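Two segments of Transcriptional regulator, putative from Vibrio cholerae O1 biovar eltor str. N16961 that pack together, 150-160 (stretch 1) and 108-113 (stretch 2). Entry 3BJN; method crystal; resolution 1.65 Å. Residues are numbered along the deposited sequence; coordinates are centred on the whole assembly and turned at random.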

ATOM      1  N   ASN A 150      12.537  12.324   4.447  1.00 19.20           N
ATOM      2  CA  ASN A 150      11.856  11.620   5.565  1.00 18.29           C
ATOM      3  C   ASN A 150      11.668  10.134   5.319  1.00 18.41           C
ATOM      4  O   ASN A 150      10.765   9.498   5.899  1.00 17.42           O
ATOM      5  CB  ASN A 150      10.491  12.257   5.856  1.00 18.76           C
ATOM      6  CG  ASN A 150      10.615  13.653   6.390  1.00 18.22           C
ATOM      7  OD1 ASN A 150      10.899  13.841   7.566  1.00 19.75           O
ATOM      8  ND2 ASN A 150      10.439  14.653   5.514  1.00 20.05           N
ATOM      9  N   LYS A 151      12.507   9.562   4.455  1.00 18.89           N
ATOM     10  CA  LYS A 151      12.234   8.193   4.006  1.00 19.60           C
ATOM     11  C   LYS A 151      12.237   7.147   5.138  1.00 19.12           C
ATOM     12  O   LYS A 151      11.262   6.368   5.282  1.00 18.61           O
ATOM     13  CB  LYS A 151      13.218   7.824   2.893  1.00 20.75           C
ATOM     14  CG  LYS A 151      12.823   6.555   2.191  1.00 22.62           C
ATOM     15  CD  LYS A 151      13.791   6.247   1.060  1.00 25.88           C
ATOM     16  CE  LYS A 151      13.454   4.916   0.441  1.00 30.82           C
ATOM     17  NZ  LYS A 151      14.549   4.510  -0.497  1.00 34.02           N
ATOM     18  N   GLN A 152      13.297   7.136   5.959  1.00 19.35           N
ATOM     19  CA  GLN A 152      13.395   6.143   7.031  1.00 19.17           C
ATOM     20  C   GLN A 152      12.275   6.358   8.057  1.00 17.59           C
ATOM     21  O   GLN A 152      11.697   5.387   8.561  1.00 17.57           O
ATOM     22  CB  GLN A 152      14.778   6.208   7.700  1.00 20.32           C
ATOM     23  CG  GLN A 152      14.919   5.340   8.970  1.00 24.38           C
ATOM     24  CD  GLN A 152      15.110   3.847   8.702  1.00 31.76           C
ATOM     25  OE1 GLN A 152      14.665   3.308   7.683  1.00 33.86           O
ATOM     26  NE2 GLN A 152      15.764   3.170   9.648  1.00 33.72           N
ATOM     27  N   ARG A 153      11.967   7.621   8.343  1.00 16.66           N
ATOM     28  CA  ARG A 153      10.870   7.942   9.259  1.00 15.80           C
ATOM     29  C   ARG A 153       9.545   7.373   8.759  1.00 17.31           C
ATOM     30  O   ARG A 153       8.816   6.737   9.508  1.00 16.96           O
ATOM     31  CB  ARG A 153      10.757   9.470   9.371  1.00 16.58           C
ATOM     32  CG  ARG A 153       9.522  10.006  10.087  1.00 17.13           C
ATOM     33  CD  ARG A 153       9.500  11.507   9.901  1.00 17.11           C
ATOM     34  NE  ARG A 153       8.479  12.204  10.699  1.00 17.22           N
ATOM     35  CZ  ARG A 153       8.261  13.511  10.627  1.00 20.55           C
ATOM     36  NH1 ARG A 153       7.347  14.065  11.424  1.00 19.46           N
ATOM     37  NH2 ARG A 153       8.960  14.272   9.787  1.00 19.48           N
ATOM     38  N   ILE A 154       9.229   7.602   7.497  1.00 16.52           N
ATOM     39  CA  ILE A 154       7.976   7.074   6.938  1.00 17.05           C
ATOM     40  C   ILE A 154       7.956   5.557   6.926  1.00 16.96           C
ATOM     41  O   ILE A 154       6.973   4.948   7.335  1.00 17.35           O
ATOM     42  CB  ILE A 154       7.712   7.679   5.558  1.00 16.43           C
ATOM     43  CG1 ILE A 154       7.493   9.202   5.736  1.00 17.40           C
ATOM     44  CG2 ILE A 154       6.493   6.985   4.896  1.00 18.61           C
ATOM     45  CD1 ILE A 154       7.547   9.986   4.395  1.00 18.35           C
ATOM     46  N   ILE A 155       9.048   4.942   6.458  1.00 16.42           N
ATOM     47  CA  ILE A 155       9.138   3.455   6.485  1.00 17.08           C
ATOM     48  C   ILE A 155       8.854   2.901   7.899  1.00 16.59           C
ATOM     49  O   ILE A 155       8.013   2.036   8.080  1.00 16.20           O
ATOM     50  CB  ILE A 155      10.527   3.022   5.982  1.00 17.62           C
ATOM     51  CG1 ILE A 155      10.655   3.323   4.483  1.00 18.52           C
ATOM     52  CG2 ILE A 155      10.811   1.515   6.328  1.00 18.01           C
ATOM     53  CD1 ILE A 155      12.097   3.218   3.976  1.00 21.13           C
ATOM     54  N   LEU A 156       9.545   3.430   8.911  1.00 16.30           N
ATOM     55  CA  LEU A 156       9.364   2.895  10.268  1.00 16.48           C
ATOM     56  C   LEU A 156       7.913   3.080  10.742  1.00 16.23           C
ATOM     57  O   LEU A 156       7.316   2.155  11.303  1.00 15.36           O
ATOM     58  CB  LEU A 156      10.378   3.492  11.247  1.00 15.73           C
ATOM     59  CG  LEU A 156      11.805   2.989  10.983  1.00 16.73           C
ATOM     60  CD1 LEU A 156      12.731   3.788  11.878  1.00 18.59           C
ATOM     61  CD2 LEU A 156      11.991   1.464  11.214  1.00 19.09           C
ATOM     62  N   HIS A 157       7.319   4.254  10.500  1.00 16.82           N
ATOM     63  CA  HIS A 157       5.962   4.481  10.967  1.00 16.59           C
ATOM     64  C   HIS A 157       4.920   3.644  10.201  1.00 16.53           C
ATOM     65  O   HIS A 157       3.925   3.184  10.779  1.00 16.46           O
ATOM     66  CB  HIS A 157       5.604   5.978  10.885  1.00 16.57           C
ATOM     67  CG  HIS A 157       6.212   6.813  11.976  1.00 15.62           C
ATOM     68  ND1 HIS A 157       6.164   6.458  13.314  1.00 16.53           N
ATOM     69  CD2 HIS A 157       6.846   8.010  11.919  1.00 17.21           C
ATOM     70  CE1 HIS A 157       6.769   7.407  14.031  1.00 16.38           C
ATOM     71  NE2 HIS A 157       7.149   8.373  13.211  1.00 14.88           N
ATOM     72  N   VAL A 158       5.179   3.401   8.923  1.00 16.11           N
ATOM     73  CA  VAL A 158       4.281   2.558   8.111  1.00 17.37           C
ATOM     74  C   VAL A 158       4.350   1.103   8.583  1.00 17.33           C
ATOM     75  O   VAL A 158       3.325   0.451   8.781  1.00 17.78           O
ATOM     76  CB  VAL A 158       4.633   2.722   6.607  1.00 16.35           C
ATOM     77  CG1 VAL A 158       4.040   1.583   5.738  1.00 17.78           C
ATOM     78  CG2 VAL A 158       4.143   4.080   6.114  1.00 16.89           C
ATOM     79  N   LEU A 159       5.568   0.602   8.806  1.00 16.36           N
ATOM     80  CA  LEU A 159       5.731  -0.722   9.393  1.00 17.39           C
ATOM     81  C   LEU A 159       5.004  -0.816  10.750  1.00 17.14           C
ATOM     82  O   LEU A 159       4.303  -1.782  11.032  1.00 17.59           O
ATOM     83  CB  LEU A 159       7.219  -1.032   9.542  1.00 17.17           C
ATOM     84  CG  LEU A 159       7.957  -1.384   8.246  1.00 18.67           C
ATOM     85  CD1 LEU A 159       9.463  -1.280   8.415  1.00 17.77           C
ATOM     86  CD2 LEU A 159       7.532  -2.811   7.759  1.00 17.20           C
ATOM     87  N   GLN A 160       5.181   0.210  11.576  1.00 16.58           N
ATOM     88  CA  GLN A 160       4.587   0.276  12.905  1.00 16.45           C
ATOM     89  C   GLN A 160       3.056   0.226  12.819  1.00 17.15           C
ATOM     90  O   GLN A 160       2.409  -0.504  13.574  1.00 16.64           O
ATOM     91  CB  GLN A 160       5.057   1.598  13.552  1.00 16.62           C
ATOM     92  CG  GLN A 160       4.506   1.847  14.921  1.00 16.91           C
ATOM     93  CD  GLN A 160       5.007   3.157  15.493  1.00 18.60           C
ATOM     94  OE1 GLN A 160       5.412   4.066  14.755  1.00 18.13           O
ATOM     95  NE2 GLN A 160       4.948   3.276  16.809  1.00 19.42           N
TER
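Stretch 2 108-113: HGYAVS

The most distinctive feature of this contact is a methyl group set squarely on an aromatic ring: CG2 of I155 lies 3.7 Å from the centroid of the Y110 ring and only 14° off the ring normal, a CH-pi interaction over one face. No hydrogen bond joins the two stretches, so the packing rests largely on apolar side chains; together the stretches bury 265 Å².

Stretch 1 is helical, and its i to i+4 backbone hydrogen bonds place K151, I155 and L159 one turn apart along the same side. Stretch 2 leaves a helix at G109, passes through the extended Y110 and enters a strand at A111. It runs opposite to the helix in order of contact: G109 and Y110 meet L159, Y110 also meets I155, and V112 reaches I155 and K151. The nearest CA atoms across the contact are those of L159 and Y110, 7.2 Å apart.

G109 has positive phi (85°), a conformation that favours glycine. G109 O lies 3.3 Å from L159 CD2; a CB on G109 would point toward the helix, about 3.8 Å from that same methyl.

Y110, with chi1 near +60° (p), directs its CB toward the helix. Its broad ring can serve two helical turns: Y110 CE2 lies 3.6 Å from I155 CG2, while Y110 CD2 lies 3.9 Å from L159 CD1, which approaches the ring obliquely. Buried I155, branched at CB, suits the ring face; the forked end of L159 lets CD2 reach both the G109 carbonyl and Y110 CB, 4.1 Å away.

Strand alternation turns V112 to the helix, whereas A111 and S113 are out of reach. V112 CG2 lies 4.3 Å from I155 CD1 and 4.1 Å from K151 CE, and V112 CG1 lies 4.0 Å from K151 CE. The lysine suits this exposed margin because its extended all-t chain brings CE against the valine while the amine continues beyond it.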

ATOM      1  N   HIS A 108      12.511  -7.081   3.246  1.00 20.70           N
ATOM      2  CA  HIS A 108      12.418  -5.804   3.983  1.00 20.10           C
ATOM      3  C   HIS A 108      11.147  -5.653   4.831  1.00 19.23           C
ATOM      4  O   HIS A 108      11.146  -4.957   5.864  1.00 18.40           O
ATOM      5  CB  HIS A 108      12.528  -4.639   2.999  1.00 21.09           C
ATOM      6  CG  HIS A 108      13.917  -4.410   2.503  1.00 25.62           C
ATOM      7  ND1 HIS A 108      14.332  -4.789   1.245  1.00 29.45           N
ATOM      8  CD2 HIS A 108      15.001  -3.877   3.111  1.00 29.44           C
ATOM      9  CE1 HIS A 108      15.604  -4.477   1.089  1.00 29.63           C
ATOM     10  NE2 HIS A 108      16.036  -3.926   2.208  1.00 32.02           N
ATOM     11  N   GLY A 109      10.062  -6.278   4.360  1.00 18.37           N
ATOM     12  CA  GLY A 109       8.738  -6.170   4.973  1.00 18.11           C
ATOM     13  C   GLY A 109       7.917  -4.967   4.521  1.00 17.89           C
ATOM     14  O   GLY A 109       6.845  -4.672   5.070  1.00 18.40           O
ATOM     15  N   TYR A 110       8.402  -4.269   3.490  1.00 16.66           N
ATOM     16  CA  TYR A 110       7.684  -3.114   2.927  1.00 17.39           C
ATOM     17  C   TYR A 110       8.153  -2.866   1.499  1.00 17.54           C
ATOM     18  O   TYR A 110       9.185  -3.393   1.083  1.00 17.16           O
ATOM     19  CB  TYR A 110       7.961  -1.856   3.773  1.00 17.56           C
ATOM     20  CG  TYR A 110       9.432  -1.439   3.766  1.00 17.57           C
ATOM     21  CD1 TYR A 110       9.918  -0.553   2.804  1.00 19.18           C
ATOM     22  CD2 TYR A 110      10.320  -1.953   4.705  1.00 17.83           C
ATOM     23  CE1 TYR A 110      11.283  -0.186   2.776  1.00 20.24           C
ATOM     24  CE2 TYR A 110      11.652  -1.593   4.701  1.00 18.52           C
ATOM     25  CZ  TYR A 110      12.127  -0.720   3.730  1.00 20.02           C
ATOM     26  OH  TYR A 110      13.458  -0.372   3.717  1.00 22.21           O
ATOM     27  N   ALA A 111       7.405  -2.032   0.770  1.00 17.55           N
ATOM     28  CA  ALA A 111       7.806  -1.606  -0.569  1.00 18.29           C
ATOM     29  C   ALA A 111       7.864  -0.091  -0.636  1.00 18.10           C
ATOM     30  O   ALA A 111       7.129   0.599   0.081  1.00 18.37           O
ATOM     31  CB  ALA A 111       6.821  -2.112  -1.593  1.00 18.60           C
ATOM     32  N   VAL A 112       8.703   0.414  -1.536  1.00 18.80           N
ATOM     33  CA  VAL A 112       8.791   1.855  -1.799  1.00 19.75           C
ATOM     34  C   VAL A 112       8.649   2.002  -3.293  1.00 18.62           C
ATOM     35  O   VAL A 112       9.222   1.186  -4.074  1.00 19.95           O
ATOM     36  CB  VAL A 112      10.152   2.459  -1.344  1.00 20.65           C
ATOM     37  CG1 VAL A 112      10.219   3.958  -1.639  1.00 23.58           C
ATOM     38  CG2 VAL A 112      10.392   2.206   0.142  1.00 23.33           C
ATOM     39  N   SER A 113       7.892   3.013  -3.727  1.00 17.85           N
ATOM     40  CA  SER A 113       7.765   3.321  -5.170  1.00 18.79           C
ATOM     41  C   SER A 113       7.821   4.845  -5.387  1.00 19.40           C
ATOM     42  O   SER A 113       7.476   5.629  -4.499  1.00 18.11           O
ATOM     43  CB  SER A 113       6.453   2.792  -5.721  1.00 19.11           C
ATOM     44  OG  SER A 113       5.369   3.379  -5.006  1.00 19.66           O
TER